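Local coordinates for protein translation elongation factor 1A (Methanosarcina mazei, PDB 3WND) that is probably a SelB/EF-Tu-like translation elongation factor and, in its GTP-bound form, binds cysteinyl-tRNA(Cys), at residues K57-V65 and K171-E182; C287-P298 and V325-L336. All coordinates share one frame; numbering follows the deposited sequence.

Interaction 1 of 2, residues K57-V65 and K171-E182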
loop_
_atom_site.group_PDB
_atom_site.type_symbol
_atom_site.label_atom_id
_atom_site.label_comp_id
_atom_site.label_asym_id
_atom_site.label_seq_id
_atom_site.Cartn_x
_atom_site.Cartn_y
_atom_site.Cartn_z
ATOM N N LYS A 57 -19.531 -5.665 7.585
ATOM C CA LYS A 57 -20.720 -5.563 8.393
ATOM C C LYS A 57 -21.338 -4.173 8.325
ATOM O O LYS A 57 -22.400 -4.040 8.808
ATOM C CB LYS A 57 -20.400 -5.908 9.869
ATOM C CG LYS A 57 -19.842 -7.296 10.128
ATOM C CD LYS A 57 -19.759 -7.527 11.638
ATOM C CE LYS A 57 -18.675 -6.731 12.401
ATOM N NZ LYS A 57 -18.617 -7.028 13.902
ATOM N N GLU A 58 -20.656 -3.119 7.767
ATOM C CA GLU A 58 -21.094 -1.753 7.982
ATOM C C GLU A 58 -21.419 -0.943 6.709
ATOM O O GLU A 58 -21.603 0.347 6.786
ATOM C CB GLU A 58 -20.171 -1.001 8.945
ATOM C CG GLU A 58 -20.015 -1.831 10.223
ATOM C CD GLU A 58 -19.159 -1.182 11.289
ATOM O OE1 GLU A 58 -19.179 0.072 11.433
ATOM O OE2 GLU A 58 -18.557 -1.953 12.065
ATOM N N GLY A 59 -21.605 -1.656 5.574
ATOM C CA GLY A 59 -21.987 -0.940 4.301
ATOM C C GLY A 59 -20.963 -1.201 3.203
ATOM O O GLY A 59 -21.316 -1.556 2.032
ATOM N N ARG A 60 -19.690 -0.967 3.527
ATOM C CA ARG A 60 -18.587 -1.226 2.521
ATOM C C ARG A 60 -17.887 -2.411 2.909
ATOM O O ARG A 60 -17.758 -2.699 4.115
ATOM C CB ARG A 60 -17.599 -0.051 2.484
ATOM C CG ARG A 60 -18.175 1.213 1.952
ATOM C CD ARG A 60 -17.091 2.288 1.694
ATOM N NE ARG A 60 -17.650 3.109 0.607
ATOM C CZ ARG A 60 -18.608 4.030 0.769
ATOM N NH1 ARG A 60 -19.034 4.362 1.999
ATOM N NH2 ARG A 60 -19.069 4.684 -0.304
ATOM N N ASN A 61 -17.385 -3.134 1.928
ATOM C CA ASN A 61 -16.452 -4.187 2.165
ATOM C C ASN A 61 -15.180 -3.448 2.499
ATOM O O ASN A 61 -14.523 -2.883 1.648
ATOM C CB ASN A 61 -16.349 -5.006 0.902
ATOM C CG ASN A 61 -17.584 -5.853 0.656
ATOM O OD1 ASN A 61 -18.373 -6.049 1.570
ATOM N ND2 ASN A 61 -17.722 -6.412 -0.584
ATOM N N MET A 62 -14.901 -3.307 3.789
ATOM C CA MET A 62 -13.698 -2.539 4.241
ATOM C C MET A 62 -12.665 -3.543 4.657
ATOM O O MET A 62 -12.986 -4.589 5.323
ATOM C CB MET A 62 -14.021 -1.637 5.416
ATOM C CG MET A 62 -14.975 -0.576 5.073
ATOM S SD MET A 62 -14.478 0.875 5.996
ATOM C CE MET A 62 -15.481 2.088 5.112
ATOM N N VAL A 63 -11.429 -3.305 4.253
ATOM C CA VAL A 63 -10.316 -4.071 4.748
ATOM C C VAL A 63 -9.331 -3.049 5.313
ATOM O O VAL A 63 -8.949 -2.081 4.608
ATOM C CB VAL A 63 -9.652 -4.919 3.660
ATOM C CG1 VAL A 63 -8.426 -5.676 4.198
ATOM C CG2 VAL A 63 -10.736 -5.838 3.046
ATOM N N PHE A 64 -8.977 -3.257 6.591
ATOM C CA PHE A 64 -7.934 -2.406 7.248
ATOM C C PHE A 64 -6.683 -3.202 7.388
ATOM O O PHE A 64 -6.668 -4.259 7.968
ATOM C CB PHE A 64 -8.419 -1.924 8.635
ATOM C CG PHE A 64 -9.698 -1.211 8.580
ATOM C CD1 PHE A 64 -10.897 -1.895 8.750
ATOM C CD2 PHE A 64 -9.706 0.139 8.372
ATOM C CE1 PHE A 64 -12.090 -1.201 8.643
ATOM C CE2 PHE A 64 -10.912 0.844 8.343
ATOM C CZ PHE A 64 -12.117 0.150 8.482
ATOM N N VAL A 65 -5.588 -2.680 6.872
ATOM C CA VAL A 65 -4.370 -3.450 6.883
ATOM C C VAL A 65 -3.448 -2.776 7.871
ATOM O O VAL A 65 -3.048 -1.585 7.720
ATOM C CB VAL A 65 -3.756 -3.414 5.478
ATOM C CG1 VAL A 65 -2.478 -4.214 5.507
ATOM C CG2 VAL A 65 -4.794 -3.902 4.494
ATOM N N LYS A 171 -14.474 7.110 11.248
ATOM C CA LYS A 171 -15.132 6.209 10.347
ATOM C C LYS A 171 -15.912 6.994 9.303
ATOM O O LYS A 171 -16.010 6.563 8.129
ATOM C CB LYS A 171 -16.093 5.304 11.113
ATOM C CG LYS A 171 -15.363 4.191 11.911
ATOM C CD LYS A 171 -16.463 3.429 12.676
ATOM C CE LYS A 171 -15.939 2.397 13.548
ATOM N NZ LYS A 171 -17.140 1.574 13.962
ATOM N N ALA A 172 -16.524 8.108 9.718
ATOM C CA ALA A 172 -17.293 8.900 8.792
ATOM C C ALA A 172 -16.402 9.519 7.747
ATOM O O ALA A 172 -16.751 9.512 6.563
ATOM C CB ALA A 172 -18.001 10.018 9.599
ATOM N N ARG A 173 -15.210 10.013 8.173
ATOM C CA ARG A 173 -14.248 10.524 7.159
ATOM C C ARG A 173 -13.733 9.396 6.214
ATOM O O ARG A 173 -13.537 9.615 5.028
ATOM C CB ARG A 173 -13.075 11.227 7.905
ATOM C CG ARG A 173 -12.034 11.777 6.952
ATOM C CD ARG A 173 -12.675 12.698 5.930
ATOM N NE ARG A 173 -11.701 13.267 5.021
ATOM C CZ ARG A 173 -12.085 13.924 3.929
ATOM N NH1 ARG A 173 -13.407 14.038 3.688
ATOM N NH2 ARG A 173 -11.176 14.436 3.088
ATOM N N ILE A 174 -13.445 8.236 6.748
ATOM C CA ILE A 174 -12.993 7.056 5.867
ATOM C C ILE A 174 -14.116 6.813 4.844
ATOM O O ILE A 174 -13.848 6.657 3.682
ATOM C CB ILE A 174 -12.809 5.796 6.697
ATOM C CG1 ILE A 174 -11.518 6.023 7.549
ATOM C CG2 ILE A 174 -12.645 4.530 5.826
ATOM C CD1 ILE A 174 -11.328 4.931 8.571
ATOM N N ASN A 175 -15.382 6.807 5.275
ATOM C CA ASN A 175 -16.443 6.560 4.269
ATOM C C ASN A 175 -16.556 7.697 3.227
ATOM O O ASN A 175 -16.845 7.400 2.066
ATOM C CB ASN A 175 -17.806 6.357 4.985
ATOM C CG ASN A 175 -17.958 4.875 5.450
ATOM O OD1 ASN A 175 -18.182 3.941 4.619
ATOM N ND2 ASN A 175 -17.864 4.639 6.744
ATOM N N GLU A 176 -16.415 8.970 3.642
ATOM C CA GLU A 176 -16.405 10.078 2.686
ATOM C C GLU A 176 -15.279 9.891 1.653
ATOM O O GLU A 176 -15.525 10.046 0.425
ATOM C CB GLU A 176 -16.263 11.463 3.356
ATOM C CG GLU A 176 -17.466 11.880 4.121
ATOM C CD GLU A 176 -17.162 13.169 4.922
ATOM O OE1 GLU A 176 -15.963 13.654 4.907
ATOM O OE2 GLU A 176 -18.111 13.673 5.575
ATOM N N VAL A 177 -14.071 9.601 2.110
ATOM C CA VAL A 177 -12.929 9.433 1.201
ATOM C C VAL A 177 -13.198 8.208 0.347
ATOM O O VAL A 177 -12.905 8.184 -0.894
ATOM C CB VAL A 177 -11.565 9.323 1.980
ATOM C CG1 VAL A 177 -10.437 9.116 1.025
ATOM C CG2 VAL A 177 -11.219 10.607 2.780
ATOM N N ALA A 178 -13.737 7.149 0.972
ATOM C CA ALA A 178 -14.021 5.956 0.192
ATOM C C ALA A 178 -14.941 6.237 -1.003
ATOM O O ALA A 178 -14.792 5.592 -2.056
ATOM C CB ALA A 178 -14.580 4.852 1.039
ATOM N N GLU A 179 -15.851 7.204 -0.874
ATOM C CA GLU A 179 -16.860 7.416 -1.929
ATOM C C GLU A 179 -16.109 8.009 -3.118
ATOM O O GLU A 179 -16.382 7.675 -4.264
ATOM C CB GLU A 179 -17.978 8.361 -1.395
ATOM C CG GLU A 179 -19.153 8.656 -2.344
ATOM C CD GLU A 179 -20.403 9.026 -1.515
ATOM O OE1 GLU A 179 -20.256 9.880 -0.639
ATOM O OE2 GLU A 179 -21.503 8.488 -1.728
ATOM N N LYS A 180 -15.123 8.869 -2.843
ATOM C CA LYS A 180 -14.338 9.536 -3.890
ATOM C C LYS A 180 -13.485 8.508 -4.578
ATOM O O LYS A 180 -13.413 8.466 -5.818
ATOM C CB LYS A 180 -13.471 10.661 -3.313
ATOM C CG LYS A 180 -14.260 11.845 -2.791
ATOM C CD LYS A 180 -13.675 12.657 -1.619
ATOM C CE LYS A 180 -12.340 13.409 -1.846
ATOM N NZ LYS A 180 -11.519 13.567 -0.565
ATOM N N ILE A 181 -12.917 7.591 -3.803
ATOM C CA ILE A 181 -12.077 6.543 -4.388
ATOM C C ILE A 181 -12.884 5.543 -5.221
ATOM O O ILE A 181 -12.408 5.062 -6.229
ATOM C CB ILE A 181 -11.288 5.802 -3.295
ATOM C CG1 ILE A 181 -10.242 6.788 -2.711
ATOM C CG2 ILE A 181 -10.724 4.503 -3.794
ATOM C CD1 ILE A 181 -9.815 6.314 -1.371
ATOM N N GLU A 182 -14.123 5.304 -4.838
ATOM C CA GLU A 182 -14.952 4.412 -5.623
ATOM C C GLU A 182 -15.133 5.018 -7.073
ATOM O O GLU A 182 -15.092 4.259 -8.040
ATOM C CB GLU A 182 -16.314 4.154 -4.968
ATOM C CG GLU A 182 -16.148 3.112 -3.838
ATOM C CD GLU A 182 -17.275 3.242 -2.796
ATOM O OE1 GLU A 182 -18.230 4.104 -2.961
ATOM O OE2 GLU A 182 -17.174 2.477 -1.796
#
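R60 and N175 mark the nearest backbone approach, 8.3 Å between R60 CA and N175 CA, just ahead of strand 61-65, which passes helix 171-182 with short-segment axes 11.6 Å apart and chain directions at 112°. The R60 chain runs extended to NE, and a turn there (chi4 77°) lays the guanidinium flat over the helix backbone. There it takes E182 side-on with two nitrogens: NH2 to OE1 at 2.8 Å, almost straight at 173°, and NE to OE2 at a short 2.5 Å. Both oxygens are met on their syn sides and lie in the guanidinium plane, but the carboxylate is tilted, so the nitrogens stand somewhat out of its plane. The third nitrogen, R60 NH1, donates a hydrogen bond to N175 OD1 at 2.8 Å, on a lone pair in the carbonyl plane, while A178 CB lies over one guanidinium face. An alanine here would remove all three bonds, and would probably leave the E182 carboxylate without its positive mate and the N175 amide freer to turn. That amide is also held on its ND2 side, which bonds K171 O from the face opposite that used by N175 N. Next along the strand, M62 CE sits 3.3 Å from N175 OD1 and 3.8 Å from I174 CG2. Deeper, I174 CD1 comes in at the ring edge of F64. Toward the N-terminal end of the helix segment, K171 NZ makes a long salt bridge of 3.6 Å to E58 OE1, the other oxygen of E58 being hydrogen-bonded to N55 ND2. Helix 167-187 packs on the G-domain sheet of this GTPase fold: I174 and A178 also rest on strand 21-28, V177 and I181 on strand 86-91, and E182 OE2 takes a further bond from M21 N.

Interaction 2 of 2, residues C287-P298 and V325-L336; sequences CTVSKFTKKIEP and VEEAKPGSTCVL
V289 turns its side chain in under the bend of 325-336 at K329-S332, and its two methyls divide the work. CG1, anti to the backbone N (chi1 -177°), lies 3.8 Å from P330 CA. CG2 goes the other way, toward A328 CB and the sulfur of C334. On the same buried side C287 CB meets C334 SG at 4.1 Å, while C287 SG points on to L336 CD1, 3.9 Å away; I296 CD1 reaches that same leucine methyl from another side. T288 and T333 occupy the opposite face of the strand pair, side by side and pointing the same way, T288 OG1 against T333 CG2. The backbone is antiparallel, C287 and C334 forming a hydrogen-bonded pair, T288 and T333 a non-hydrogen-bonded one, with V289 N bonded to S332 O at 2.8 Å. The pair lies within the curled antiparallel sheet of the C-terminal domain, consistent with the domain III beta barrel of SelB-like factors, with strand 363-369 beyond 282-289 and 309-320 beyond 333-340. Just ahead of strand 333-336 the chain makes a type II turn from K329 to S332, drawn together by S332 OG bonding to K329 O. G331 takes the positive-phi corner (phi 77°), where a CB would come tight against K291 CG, and its N is shared weakly between V289 O and S290 O. The P330 ring presents CG to T293 O at 3.2 Å and CD to K295. Beyond it I296 and A328 form a single two-bond antiparallel bridge. K295 and E327 cross obliquely at the surface, NZ to OE1 in a salt bridge of 3.4 Å. Farthest along, P298 stands at about a right angle to E326, its CD 3.0 Å from E326 O.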
loop_
_atom_site.group_PDB
_atom_site.type_symbol
_atom_site.label_atom_id
_atom_site.label_comp_id
_atom_site.label_asym_id
_atom_site.label_seq_id
_atom_site.Cartn_x
_atom_site.Cartn_y
_atom_site.Cartn_z
ATOM N N CYS A 287 14.298 9.206 -11.748
ATOM C CA CYS A 287 14.114 9.244 -10.283
ATOM C C CYS A 287 14.151 10.667 -9.795
ATOM O O CYS A 287 14.843 11.565 -10.370
ATOM C CB CYS A 287 15.278 8.510 -9.593
ATOM S SG CYS A 287 15.300 6.735 -9.930
ATOM N N THR A 288 13.448 10.855 -8.685
ATOM C CA THR A 288 13.432 12.091 -7.981
ATOM C C THR A 288 13.891 11.666 -6.588
ATOM O O THR A 288 13.224 10.828 -5.926
ATOM C CB THR A 288 12.009 12.669 -7.908
ATOM O OG1 THR A 288 11.604 13.100 -9.201
ATOM C CG2 THR A 288 12.059 13.878 -7.080
ATOM N N VAL A 289 15.033 12.209 -6.168
ATOM C CA VAL A 289 15.657 11.877 -4.869
ATOM C C VAL A 289 15.191 12.768 -3.723
ATOM O O VAL A 289 15.075 13.970 -3.850
ATOM C CB VAL A 289 17.211 12.016 -5.020
ATOM C CG1 VAL A 289 17.956 11.605 -3.726
ATOM C CG2 VAL A 289 17.749 11.229 -6.267
ATOM N N SER A 290 14.797 12.097 -2.635
ATOM C CA SER A 290 14.348 12.796 -1.420
ATOM C C SER A 290 15.410 13.841 -0.999
ATOM O O SER A 290 16.641 13.589 -1.064
ATOM C CB SER A 290 14.333 11.796 -0.324
ATOM O OG SER A 290 13.884 12.371 0.917
ATOM N N LYS A 291 14.913 14.937 -0.419
ATOM C CA LYS A 291 15.861 15.866 0.204
ATOM C C LYS A 291 16.444 15.248 1.488
ATOM O O LYS A 291 17.447 15.745 2.026
ATOM C CB LYS A 291 15.112 17.129 0.619
ATOM C CG LYS A 291 14.771 17.962 -0.577
ATOM C CD LYS A 291 13.948 19.151 -0.165
ATOM C CE LYS A 291 13.343 19.680 -1.442
ATOM N NZ LYS A 291 12.577 20.887 -1.073
ATOM N N PHE A 292 15.796 14.208 2.043
ATOM C CA PHE A 292 16.170 13.690 3.337
ATOM C C PHE A 292 16.885 12.334 3.268
ATOM O O PHE A 292 16.589 11.421 4.022
ATOM C CB PHE A 292 14.931 13.674 4.247
ATOM C CG PHE A 292 14.470 15.090 4.575
ATOM C CD1 PHE A 292 15.146 15.790 5.581
ATOM C CD2 PHE A 292 13.539 15.730 3.795
ATOM C CE1 PHE A 292 14.829 17.134 5.801
ATOM C CE2 PHE A 292 13.230 17.036 4.025
ATOM C CZ PHE A 292 13.839 17.742 5.007
ATOM N N THR A 293 17.817 12.234 2.347
ATOM C CA THR A 293 18.618 11.050 2.212
ATOM C C THR A 293 20.090 11.436 1.906
ATOM O O THR A 293 20.421 12.617 1.877
ATOM C CB THR A 293 18.028 10.079 1.130
ATOM O OG1 THR A 293 18.664 8.790 1.252
ATOM C CG2 THR A 293 18.248 10.608 -0.289
ATOM N N LYS A 294 20.921 10.432 1.686
ATOM C CA LYS A 294 22.400 10.580 1.375
ATOM C C LYS A 294 22.546 10.638 -0.113
ATOM O O LYS A 294 21.751 9.991 -0.832
ATOM C CB LYS A 294 23.163 9.284 1.885
ATOM C CG LYS A 294 23.746 9.230 3.287
ATOM C CD LYS A 294 24.831 10.255 3.614
ATOM C CE LYS A 294 26.087 9.706 4.307
ATOM N NZ LYS A 294 26.683 10.589 5.431
ATOM N N LYS A 295 23.543 11.364 -0.606
ATOM C CA LYS A 295 23.803 11.329 -2.030
ATOM C C LYS A 295 23.997 9.880 -2.496
ATOM O O LYS A 295 24.590 9.041 -1.796
ATOM C CB LYS A 295 25.056 12.180 -2.389
ATOM C CG LYS A 295 26.379 11.612 -1.933
ATOM C CD LYS A 295 27.536 12.686 -2.039
ATOM C CE LYS A 295 28.784 12.033 -2.550
ATOM N NZ LYS A 295 30.035 12.777 -2.222
ATOM N N ILE A 296 23.451 9.601 -3.674
ATOM C CA ILE A 296 23.526 8.271 -4.290
ATOM C C ILE A 296 24.756 8.203 -5.180
ATOM O O ILE A 296 25.019 9.160 -5.935
ATOM C CB ILE A 296 22.234 7.980 -5.124
ATOM C CG1 ILE A 296 21.038 8.044 -4.162
ATOM C CG2 ILE A 296 22.321 6.584 -5.795
ATOM C CD1 ILE A 296 19.740 7.759 -4.878
ATOM N N GLU A 297 25.497 7.077 -5.097
ATOM C CA GLU A 297 26.780 6.964 -5.792
ATOM C C GLU A 297 26.751 5.668 -6.558
ATOM O O GLU A 297 26.037 4.729 -6.153
ATOM C CB GLU A 297 27.962 6.937 -4.811
ATOM C CG GLU A 297 28.212 8.340 -4.275
ATOM C CD GLU A 297 29.347 8.443 -3.278
ATOM O OE1 GLU A 297 30.386 8.993 -3.650
ATOM O OE2 GLU A 297 29.184 7.976 -2.146
ATOM N N PRO A 298 27.502 5.617 -7.687
ATOM C CA PRO A 298 27.645 4.338 -8.439
ATOM C C PRO A 298 28.201 3.297 -7.534
ATOM O O PRO A 298 28.940 3.620 -6.558
ATOM C CB PRO A 298 28.633 4.641 -9.614
ATOM C CG PRO A 298 28.872 6.096 -9.560
ATOM C CD PRO A 298 28.247 6.729 -8.300
ATOM N N VAL A 325 27.343 10.979 -14.397
ATOM C CA VAL A 325 27.843 11.717 -13.248
ATOM C C VAL A 325 28.270 10.793 -12.127
ATOM O O VAL A 325 27.910 9.597 -12.092
ATOM C CB VAL A 325 26.773 12.654 -12.704
ATOM C CG1 VAL A 325 26.488 13.720 -13.717
ATOM C CG2 VAL A 325 25.465 11.887 -12.381
ATOM N N GLU A 326 29.046 11.321 -11.202
ATOM C CA GLU A 326 29.525 10.490 -10.111
ATOM C C GLU A 326 28.611 10.426 -8.887
ATOM O O GLU A 326 28.911 9.639 -7.925
ATOM C CB GLU A 326 30.961 10.890 -9.683
ATOM C CG GLU A 326 32.040 10.603 -10.728
ATOM C CD GLU A 326 31.903 9.231 -11.406
ATOM O OE1 GLU A 326 32.013 8.200 -10.678
ATOM O OE2 GLU A 326 31.694 9.170 -12.667
ATOM N N GLU A 327 27.490 11.194 -8.898
ATOM C CA GLU A 327 26.595 11.244 -7.717
ATOM C C GLU A 327 25.252 11.798 -8.124
ATOM O O GLU A 327 25.150 12.543 -9.114
ATOM C CB GLU A 327 27.178 12.108 -6.561
ATOM C CG GLU A 327 27.470 13.538 -7.016
ATOM C CD GLU A 327 28.172 14.367 -6.015
ATOM O OE1 GLU A 327 29.139 13.861 -5.352
ATOM O OE2 GLU A 327 27.738 15.548 -5.940
ATOM N N ALA A 328 24.215 11.456 -7.319
ATOM C CA ALA A 328 22.959 12.155 -7.439
ATOM C C ALA A 328 22.725 12.701 -6.042
ATOM O O ALA A 328 22.558 11.908 -5.125
ATOM C CB ALA A 328 21.853 11.184 -7.857
ATOM N N LYS A 329 22.687 14.033 -5.905
ATOM C CA LYS A 329 22.526 14.686 -4.627
ATOM C C LYS A 329 21.084 14.520 -4.105
ATOM O O LYS A 329 20.146 14.328 -4.907
ATOM C CB LYS A 329 22.849 16.213 -4.715
ATOM C CG LYS A 329 24.387 16.443 -4.933
ATOM C CD LYS A 329 24.833 17.902 -4.817
ATOM C CE LYS A 329 24.149 18.827 -5.829
ATOM N NZ LYS A 329 24.290 20.229 -5.444
ATOM N N PRO A 330 20.915 14.597 -2.789
ATOM C CA PRO A 330 19.599 14.671 -2.238
ATOM C C PRO A 330 18.870 15.805 -2.939
ATOM O O PRO A 330 19.468 16.926 -3.177
ATOM C CB PRO A 330 19.859 15.008 -0.750
ATOM C CG PRO A 330 21.282 14.551 -0.502
ATOM C CD PRO A 330 21.999 14.749 -1.788
ATOM N N GLY A 331 17.572 15.554 -3.237
ATOM C CA GLY A 331 16.742 16.636 -3.739
ATOM C C GLY A 331 17.003 16.952 -5.201
ATOM O O GLY A 331 16.821 18.060 -5.628
ATOM N N SER A 332 17.533 16.001 -5.935
ATOM C CA SER A 332 17.798 16.168 -7.354
ATOM C C SER A 332 17.028 15.155 -8.165
ATOM O O SER A 332 16.452 14.220 -7.577
ATOM C CB SER A 332 19.289 16.023 -7.599
ATOM O OG SER A 332 19.688 14.656 -7.654
ATOM N N THR A 333 17.066 15.298 -9.499
ATOM C CA THR A 333 16.470 14.367 -10.405
ATOM C C THR A 333 17.594 13.754 -11.268
ATOM O O THR A 333 18.587 14.396 -11.573
ATOM C CB THR A 333 15.359 14.999 -11.288
ATOM O OG1 THR A 333 15.970 15.994 -12.075
ATOM C CG2 THR A 333 14.250 15.662 -10.493
ATOM N N CYS A 334 17.472 12.481 -11.557
ATOM C CA CYS A 334 18.504 11.753 -12.267
ATOM C C CYS A 334 17.877 10.533 -12.931
ATOM O O CYS A 334 16.728 10.192 -12.659
ATOM C CB CYS A 334 19.603 11.325 -11.300
ATOM S SG CYS A 334 19.044 10.138 -10.062
ATOM N N VAL A 335 18.661 9.903 -13.795
ATOM C CA VAL A 335 18.387 8.571 -14.249
ATOM C C VAL A 335 19.296 7.620 -13.552
ATOM O O VAL A 335 20.555 7.812 -13.483
ATOM C CB VAL A 335 18.456 8.438 -15.805
ATOM C CG1 VAL A 335 18.308 6.968 -16.210
ATOM C CG2 VAL A 335 17.365 9.343 -16.428
ATOM N N LEU A 336 18.691 6.553 -13.030
ATOM C CA LEU A 336 19.470 5.512 -12.444
ATOM C C LEU A 336 19.381 4.209 -13.267
ATOM O O LEU A 336 18.293 3.718 -13.560
ATOM C CB LEU A 336 19.078 5.220 -11.006
ATOM C CG LEU A 336 19.286 6.372 -9.988
ATOM C CD1 LEU A 336 18.859 5.905 -8.562
ATOM C CD2 LEU A 336 20.735 6.862 -9.969
#

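Followed from the N terminus, interaction 1 comes first: the chain runs from 57-65 through several helices and strands of the nucleotide-binding domain and returns as helix 167-187, so the contact closes a loop of 105 residues. The next antiparallel sheet, 194 to 274, lies between the two contacts in sequence. Interaction 2 then closes a much shorter loop of 26 residues, mostly strand, within the C-terminal sheet. The two are in series, neither nested nor crossing, and sit on opposite sides of the chain's centre, about 37 Å between centres. One joins helix to sheet, the other joins two strands and the loops that run on from them, each inside its own domain.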